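Long-range contacts in type 2A phosphatase-associated protein 42 (Saccharomyces cerevisiae, PDB 2V0P), which inhibits the PP2A-type phosphatase SIT4 and takes part in negative regulation of the TOR signalling pathway according to the available nitrogen source: residues R85-D90 with S98-Y103; L79-S84 with E109-F114; P141-L146 with N218-L223. All blocks are in the same frame, centred on the assembly; numbering follows the deposited sequence.

Interaction 1. Residues R85-D90 with S98-Y103; sequences RRQSND and SMKLIY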
# COMPACT_ATOMS: atom_id res chain seq x y z
N ARG A 85 -13.98 -12.15 0.29
CA ARG A 85 -13.97 -12.55 -1.07
C ARG A 85 -15.24 -12.08 -1.88
O ARG A 85 -15.29 -12.24 -3.06
CB ARG A 85 -13.80 -14.07 -1.17
CG ARG A 85 -12.42 -14.60 -1.07
CD ARG A 85 -12.38 -16.06 -0.68
NE ARG A 85 -11.00 -16.56 -0.73
CZ ARG A 85 -10.10 -16.36 0.21
NH1 ARG A 85 -10.40 -15.72 1.33
NH2 ARG A 85 -8.86 -16.80 0.04
N ARG A 86 -16.22 -11.53 -1.18
CA ARG A 86 -17.44 -11.00 -1.75
C ARG A 86 -17.15 -9.77 -2.60
O ARG A 86 -16.28 -9.01 -2.29
CB ARG A 86 -18.41 -10.66 -0.62
CG ARG A 86 -19.00 -11.90 0.03
CD ARG A 86 -20.15 -12.47 -0.85
NE ARG A 86 -21.37 -11.69 -0.78
CZ ARG A 86 -22.14 -11.41 -1.84
NH1 ARG A 86 -21.80 -11.81 -3.06
NH2 ARG A 86 -23.26 -10.71 -1.68
N GLN A 87 -17.89 -9.64 -3.69
CA GLN A 87 -17.84 -8.46 -4.53
C GLN A 87 -19.24 -8.13 -5.03
O GLN A 87 -20.08 -9.02 -5.27
CB GLN A 87 -16.97 -8.71 -5.78
CG GLN A 87 -15.61 -9.10 -5.52
CD GLN A 87 -14.80 -9.14 -6.78
OE1 GLN A 87 -15.22 -8.65 -7.86
NE2 GLN A 87 -13.61 -9.69 -6.66
N SER A 88 -19.50 -6.85 -5.20
CA SER A 88 -20.79 -6.43 -5.76
C SER A 88 -20.71 -6.38 -7.27
O SER A 88 -19.62 -6.20 -7.82
CB SER A 88 -21.18 -5.08 -5.20
OG SER A 88 -22.22 -4.52 -5.95
N ASN A 89 -21.84 -6.58 -7.93
CA ASN A 89 -21.95 -6.40 -9.39
C ASN A 89 -22.91 -5.26 -9.78
O ASN A 89 -23.23 -5.07 -10.96
CB ASN A 89 -22.33 -7.73 -10.07
CG ASN A 89 -21.12 -8.65 -10.26
OD1 ASN A 89 -21.13 -9.81 -9.84
ND2 ASN A 89 -20.06 -8.11 -10.89
N ASP A 90 -23.36 -4.51 -8.78
CA ASP A 90 -24.17 -3.34 -9.00
C ASP A 90 -23.63 -2.51 -10.18
O ASP A 90 -22.43 -2.30 -10.30
CB ASP A 90 -24.24 -2.50 -7.73
CG ASP A 90 -25.41 -1.51 -7.74
OD1 ASP A 90 -26.42 -1.78 -7.06
OD2 ASP A 90 -25.33 -0.48 -8.43
N SER A 98 -18.06 0.95 -2.89
CA SER A 98 -18.38 1.16 -1.49
C SER A 98 -18.69 -0.18 -0.77
O SER A 98 -18.21 -0.41 0.30
CB SER A 98 -19.56 2.11 -1.33
OG SER A 98 -19.24 3.42 -1.81
N MSE A 99 -19.49 -1.01 -1.41
CA MSE A 99 -19.79 -2.38 -0.93
C MSE A 99 -18.49 -3.17 -0.62
O MSE A 99 -18.39 -3.81 0.40
CB MSE A 99 -20.63 -3.14 -1.96
CG MSE A 99 -22.13 -3.12 -1.72
SE MSE A 99 -22.67 -3.58 0.13
CE MSE A 99 -21.60 -5.03 0.64
N LYS A 100 -17.50 -3.09 -1.49
CA LYS A 100 -16.23 -3.76 -1.22
C LYS A 100 -15.65 -3.38 0.14
O LYS A 100 -15.16 -4.24 0.83
CB LYS A 100 -15.19 -3.58 -2.35
CG LYS A 100 -13.95 -4.47 -2.15
CD LYS A 100 -14.22 -5.92 -2.52
CE LYS A 100 -13.01 -6.76 -2.18
NZ LYS A 100 -13.43 -8.18 -1.94
N LEU A 101 -15.76 -2.13 0.51
CA LEU A 101 -15.22 -1.63 1.76
C LEU A 101 -15.99 -2.22 2.91
O LEU A 101 -15.41 -2.62 3.92
CB LEU A 101 -15.29 -0.11 1.82
CG LEU A 101 -14.58 0.72 0.71
CD1 LEU A 101 -14.61 2.10 1.10
CD2 LEU A 101 -13.19 0.24 0.50
N ILE A 102 -17.31 -2.30 2.73
CA ILE A 102 -18.15 -2.97 3.70
C ILE A 102 -17.74 -4.46 3.91
O ILE A 102 -17.53 -4.83 5.02
CB ILE A 102 -19.62 -2.86 3.34
CG1 ILE A 102 -20.10 -1.48 3.69
CG2 ILE A 102 -20.45 -3.96 4.16
CD1 ILE A 102 -21.38 -1.08 2.97
N TYR A 103 -17.63 -5.26 2.86
CA TYR A 103 -17.07 -6.57 2.92
C TYR A 103 -15.73 -6.66 3.69
O TYR A 103 -15.59 -7.53 4.57
CB TYR A 103 -16.95 -7.22 1.53
CG TYR A 103 -18.30 -7.38 0.85
CD1 TYR A 103 -19.46 -7.70 1.56
CD2 TYR A 103 -18.43 -7.14 -0.52
CE1 TYR A 103 -20.72 -7.84 0.89
CE2 TYR A 103 -19.67 -7.26 -1.17
CZ TYR A 103 -20.78 -7.58 -0.48
OH TYR A 103 -21.98 -7.67 -1.19
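In the TPR-like N-terminal domain of TAP42, the connection between helix 75-83 and helix 93-120 doubles back, and R85-D90 runs as an extended loop over one flank of the second helix. This is the turn end of a helical hairpin, near the protein surface. M99, a selenomethionine, makes the first contact: its CB rests 3.8 Å from CB of S88, an apolar touch in the second turn of the helix. One residue on, K100 reaches for the loop backbone. Its CG is anti to the backbone N (chi1 -171°) and the chain bends at CB-CG, which carries NZ to R86 O. The hydrogen bond from NZ to R86 O, 3.0 Å long, lies in the carbonyl plane; because NZ also bonds to S84 O, one ammonium grips two backbone carbonyls as the chain leaves helix 75-83. Y103, a turn further along, supplies the flat surface. CB of R86 sits almost on the ring normal, 3.5 Å from the centroid of the Y103 ring, a CH-pi contact over one face, while S88 N lies at the ring edge. The R86 chain then folds back through bends at chi2 and chi3, setting its guanidinium plane 45° from the ring. Y103 OH comes over one guanidinium face, 3.3 Å from R86 NH2 but at too poor an angle for a hydrogen bond. R86 NH1 bonds to Q32 OE1 of helix 29-52, an atom that also accepts from Q87 N. Beyond the ring, S88 OG accepts D90 N at 3.1 Å in an ST turn.

Interaction 2. Residues L79-S84 with E109-F114; sequences LGLLIS and ESFINF
Segments 79-83 of helix 75-83 and 109-114 of helix 93-120 run almost exactly antiparallel, 169° between their directions, with their axes only 8.3 Å apart at closest approach, and the CA atoms of G80 and S110 come within 5.0 Å of each other. Such closeness is consistent with small residues where the backbones meet: G80 has no side chain, the F111 ring taking up the place where one would stand, and S110, pointing toward it, brings only a small CH2-OH. CB of S110 lies 3.5 Å from G80 N, and its OG, turned beside its own backbone N (chi1 -75°), lies alongside CB of L79, 3.7 Å away. The tip of I83, CD1, approaches the same hydroxyl from the next turn. On the other flank F111 leans across the interface. Its ring lies flat over the bare backbone of G80, whose CA sits above the centre of one face at 3.7 Å from the centroid, a CH-pi contact 14° off the normal. The leading atom, CZ, reaches 3.4 Å from G80 C, so the aromatic group packs directly on main chain. This is the tight helical hairpin of a TPR-like fold, two consecutive antiparallel helices with G80 and S110 at the closest approach. L81 closes the far end of the ring: its CD2 stands at the edge, in the ring plane, 3.7 Å from CZ of F111, and the two side chains cross at about a right angle. No hydrogen bond links the two segments; G80 O, which accepts S84 N within its own segment, also accepts S107 OG from one turn earlier in the partner helix. Behind this pair, L79 and L82 pack on helix 29-52, while F111 also touches T215 and I219 of helix 199-231.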
# COMPACT_ATOMS: atom_id res chain seq x y z
N LEU A 79 -15.79 -17.26 8.34
CA LEU A 79 -16.60 -16.13 7.93
C LEU A 79 -15.64 -15.01 7.45
O LEU A 79 -15.87 -14.44 6.41
CB LEU A 79 -17.54 -15.66 9.03
CG LEU A 79 -18.86 -16.42 9.40
CD1 LEU A 79 -19.45 -15.73 10.52
CD2 LEU A 79 -19.84 -16.49 8.29
N GLY A 80 -14.58 -14.74 8.20
CA GLY A 80 -13.51 -13.83 7.76
C GLY A 80 -13.01 -14.08 6.36
O GLY A 80 -12.98 -13.17 5.54
N LEU A 81 -12.63 -15.31 6.10
CA LEU A 81 -12.12 -15.73 4.85
C LEU A 81 -13.16 -15.62 3.69
O LEU A 81 -12.84 -15.19 2.57
CB LEU A 81 -11.63 -17.14 4.96
CG LEU A 81 -10.41 -17.47 5.79
CD1 LEU A 81 -10.25 -18.95 5.72
CD2 LEU A 81 -9.18 -16.73 5.24
N LEU A 82 -14.39 -16.01 3.97
CA LEU A 82 -15.41 -15.99 2.93
C LEU A 82 -15.85 -14.58 2.59
O LEU A 82 -15.95 -14.28 1.43
CB LEU A 82 -16.64 -16.82 3.35
CG LEU A 82 -16.35 -18.31 3.59
CD1 LEU A 82 -17.50 -18.85 4.44
CD2 LEU A 82 -16.32 -19.05 2.39
N ILE A 83 -16.14 -13.77 3.59
CA ILE A 83 -16.58 -12.43 3.42
C ILE A 83 -15.54 -11.56 2.66
O ILE A 83 -15.88 -10.81 1.82
CB ILE A 83 -16.95 -11.77 4.75
CG1 ILE A 83 -18.13 -12.53 5.39
CG2 ILE A 83 -17.41 -10.30 4.51
CD1 ILE A 83 -18.50 -12.05 6.63
N SER A 84 -14.26 -11.73 2.95
CA SER A 84 -13.26 -10.88 2.26
C SER A 84 -13.29 -11.08 0.74
O SER A 84 -12.76 -10.24 -0.01
CB SER A 84 -11.87 -11.16 2.82
OG SER A 84 -11.45 -12.42 2.45
N GLU A 109 -13.94 -7.64 11.04
CA GLU A 109 -14.70 -7.83 12.24
C GLU A 109 -14.77 -9.34 12.60
O GLU A 109 -14.54 -9.66 13.75
CB GLU A 109 -16.09 -7.24 12.14
CG GLU A 109 -16.81 -7.10 13.43
CD GLU A 109 -18.02 -6.18 13.31
OE1 GLU A 109 -18.01 -5.29 12.42
OE2 GLU A 109 -18.97 -6.34 14.13
N SER A 110 -15.10 -10.19 11.64
CA SER A 110 -15.17 -11.62 11.88
C SER A 110 -13.82 -12.15 12.37
O SER A 110 -13.76 -12.93 13.31
CB SER A 110 -15.61 -12.42 10.67
OG SER A 110 -16.96 -12.28 10.44
N PHE A 111 -12.76 -11.74 11.71
CA PHE A 111 -11.40 -12.14 12.11
C PHE A 111 -11.14 -11.74 13.55
O PHE A 111 -10.58 -12.51 14.29
CB PHE A 111 -10.35 -11.56 11.14
CG PHE A 111 -10.18 -12.34 9.87
CD1 PHE A 111 -9.89 -13.69 9.90
CD2 PHE A 111 -10.24 -11.70 8.63
CE1 PHE A 111 -9.74 -14.43 8.75
CE2 PHE A 111 -10.11 -12.42 7.47
CZ PHE A 111 -9.84 -13.83 7.52
N ILE A 112 -11.57 -10.55 13.95
CA ILE A 112 -11.36 -10.09 15.32
C ILE A 112 -12.23 -10.83 16.39
O ILE A 112 -11.76 -11.18 17.47
CB ILE A 112 -11.41 -8.54 15.40
CG1 ILE A 112 -10.26 -7.96 14.50
CG2 ILE A 112 -11.28 -8.06 16.81
CD1 ILE A 112 -10.17 -6.46 14.50
N ASN A 113 -13.48 -11.07 16.04
CA ASN A 113 -14.36 -12.00 16.76
C ASN A 113 -13.66 -13.33 17.05
O ASN A 113 -13.60 -13.72 18.17
CB ASN A 113 -15.64 -12.21 15.94
CG ASN A 113 -16.54 -11.02 15.95
OD1 ASN A 113 -16.30 -10.10 16.68
ND2 ASN A 113 -17.62 -11.04 15.16
N PHE A 114 -13.06 -13.96 16.03
CA PHE A 114 -12.35 -15.20 16.14
C PHE A 114 -11.21 -15.10 17.20
O PHE A 114 -11.16 -15.90 18.03
CB PHE A 114 -11.85 -15.64 14.79
CG PHE A 114 -10.92 -16.83 14.81
CD1 PHE A 114 -11.34 -18.08 15.34
CD2 PHE A 114 -9.65 -16.74 14.27
CE1 PHE A 114 -10.49 -19.17 15.36
CE2 PHE A 114 -8.78 -17.90 14.25
CZ PHE A 114 -9.22 -19.11 14.83

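Interaction 3. Residues P141-L146 with N218-L223; sequences PQLSEL and NIEQNL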
# COMPACT_ATOMS: atom_id res chain seq x y z
N PRO A 141 -10.13 -1.15 13.94
CA PRO A 141 -8.72 -1.52 14.11
C PRO A 141 -7.88 -0.83 13.03
O PRO A 141 -8.33 -0.68 11.90
CB PRO A 141 -8.72 -3.01 13.85
CG PRO A 141 -9.89 -3.22 12.94
CD PRO A 141 -10.89 -2.18 13.22
N GLN A 142 -6.67 -0.46 13.40
CA GLN A 142 -5.80 0.35 12.54
C GLN A 142 -4.53 -0.42 12.22
O GLN A 142 -3.91 -1.02 13.09
CB GLN A 142 -5.45 1.66 13.25
CG GLN A 142 -6.62 2.54 13.58
CD GLN A 142 -7.23 3.15 12.35
OE1 GLN A 142 -6.57 3.91 11.63
NE2 GLN A 142 -8.49 2.84 12.09
N LEU A 143 -4.16 -0.42 10.95
CA LEU A 143 -2.94 -1.04 10.45
C LEU A 143 -1.72 -0.46 11.14
O LEU A 143 -0.69 -1.11 11.27
CB LEU A 143 -2.88 -0.87 8.93
CG LEU A 143 -1.94 -1.65 8.02
CD1 LEU A 143 -2.13 -3.09 8.13
CD2 LEU A 143 -2.22 -1.20 6.59
N SER A 144 -1.86 0.76 11.63
CA SER A 144 -0.80 1.37 12.43
C SER A 144 -0.65 0.79 13.85
O SER A 144 0.31 1.11 14.52
CB SER A 144 -0.97 2.90 12.46
OG SER A 144 -2.33 3.28 12.46
N GLU A 145 -1.61 -0.05 14.29
CA GLU A 145 -1.61 -0.68 15.63
C GLU A 145 -1.15 -2.13 15.62
O GLU A 145 -0.86 -2.75 16.65
CB GLU A 145 -3.03 -0.61 16.23
CG GLU A 145 -3.55 0.81 16.45
CD GLU A 145 -4.99 0.84 16.88
OE1 GLU A 145 -5.81 0.10 16.31
OE2 GLU A 145 -5.31 1.58 17.81
N LEU A 146 -1.09 -2.68 14.43
CA LEU A 146 -0.76 -4.04 14.24
C LEU A 146 0.75 -4.28 14.21
O LEU A 146 1.25 -5.30 14.71
CB LEU A 146 -1.41 -4.46 12.94
CG LEU A 146 -1.67 -5.87 12.55
CD1 LEU A 146 -2.70 -6.60 13.46
CD2 LEU A 146 -2.14 -5.78 11.12
N ASN A 218 -4.32 -11.88 7.22
CA ASN A 218 -5.51 -11.50 6.56
C ASN A 218 -6.01 -10.17 7.05
O ASN A 218 -6.55 -9.39 6.25
CB ASN A 218 -6.57 -12.61 6.71
CG ASN A 218 -6.10 -13.93 6.24
OD1 ASN A 218 -5.36 -14.03 5.35
ND2 ASN A 218 -6.50 -14.99 6.94
N ILE A 219 -5.88 -9.91 8.36
CA ILE A 219 -6.33 -8.68 8.89
C ILE A 219 -5.42 -7.55 8.21
O ILE A 219 -5.92 -6.58 7.84
CB ILE A 219 -6.26 -8.56 10.38
CG1 ILE A 219 -7.44 -9.38 11.02
CG2 ILE A 219 -6.43 -7.11 10.84
CD1 ILE A 219 -7.33 -9.57 12.47
N GLU A 220 -4.15 -7.78 8.10
CA GLU A 220 -3.21 -6.73 7.50
C GLU A 220 -3.59 -6.44 6.04
O GLU A 220 -3.75 -5.24 5.62
CB GLU A 220 -1.75 -7.21 7.60
CG GLU A 220 -0.73 -6.09 7.42
CD GLU A 220 0.65 -6.57 7.02
OE1 GLU A 220 0.85 -7.77 6.73
OE2 GLU A 220 1.54 -5.73 6.98
N GLN A 221 -3.79 -7.51 5.28
CA GLN A 221 -4.08 -7.42 3.88
C GLN A 221 -5.40 -6.71 3.71
O GLN A 221 -5.47 -5.83 2.93
CB GLN A 221 -4.13 -8.78 3.24
CG GLN A 221 -4.86 -8.83 1.94
CD GLN A 221 -4.11 -8.10 0.81
OE1 GLN A 221 -2.88 -8.10 0.76
NE2 GLN A 221 -4.85 -7.48 -0.08
N ASN A 222 -6.41 -7.04 4.52
CA ASN A 222 -7.70 -6.39 4.35
C ASN A 222 -7.72 -4.90 4.77
O ASN A 222 -8.41 -4.10 4.20
CB ASN A 222 -8.81 -7.22 5.04
CG ASN A 222 -9.04 -8.58 4.38
OD1 ASN A 222 -8.45 -8.90 3.37
ND2 ASN A 222 -9.86 -9.38 4.99
N LEU A 223 -6.98 -4.54 5.79
CA LEU A 223 -6.92 -3.21 6.23
C LEU A 223 -6.19 -2.36 5.17
O LEU A 223 -6.68 -1.38 4.79
CB LEU A 223 -6.19 -3.13 7.57
CG LEU A 223 -7.05 -3.61 8.75
CD1 LEU A 223 -6.31 -3.34 10.06
CD2 LEU A 223 -8.37 -2.92 8.75
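No aromatic ring takes part here, and of the two carboxylates neither meets the other segment. That of E145 serves only within 141-146: the backbone N-H of Q142 reaches OE1 from 33° out of the carboxylate plane, N to OE1 3.1 Å, tying the residue before the weakly bonded helix 143-146 to the E145 side chain, while OE2 makes a salt bridge to K136. The carboxylate of E220 leaves the interface for a salt bridge of OE2 with K166, and what meets P141-L146 is its aliphatic stem. E220 CG is anti to the backbone N (chi1 -163°), and both leucine tips come against one side of the methylenes. CD1 of L143 touches CG of E220 at 3.4 Å, and CD2 of L146 comes 3.8 Å from CB of E220. Each leucine has CG anti to its backbone N, and each crosses the stem obliquely. L223, one turn on, packs against the backbone of P141-L143: its CD1 lies 3.7 Å from L143 N and 3.8 Å from P141 O, and its CB meets CD1 of L143. The pyrrolidine ring of P141 closes this patch loosely, with CG 4.5 Å from CD2 of L223. In the TPR-like N-terminal domain the contact thus joins the connection after helix 126-133 to the long helix 199-231 by apolar packing alone, with a zinc ion about 5 Å from the L223 side chain. P141 also packs on I112 of helix 93-120, I219 on F111 of that helix, and E220 on L161 of the second subunit.

Overall arrangement
Interactions 1 and 2 describe two levels of one hairpin. Both use helix 93-120, and in sequence interaction 1 falls between the two segments of interaction 2; the first lies at the loop end near the surface, the second in the buried core, with centres 15 Å apart. They touch where Y103 O packs on CG2 of I83. Interaction 3 comes afterwards along the chain, 13 Å from interaction 2 and 18 Å from interaction 1 between centres, and brings in helix 199-231. It touches interaction 2, where CB of S84 packs on ND2 of N222, but not interaction 1. Helix 93-120 therefore packs against both its hairpin partner and helix 199-231 in this TPR-like N-terminal domain.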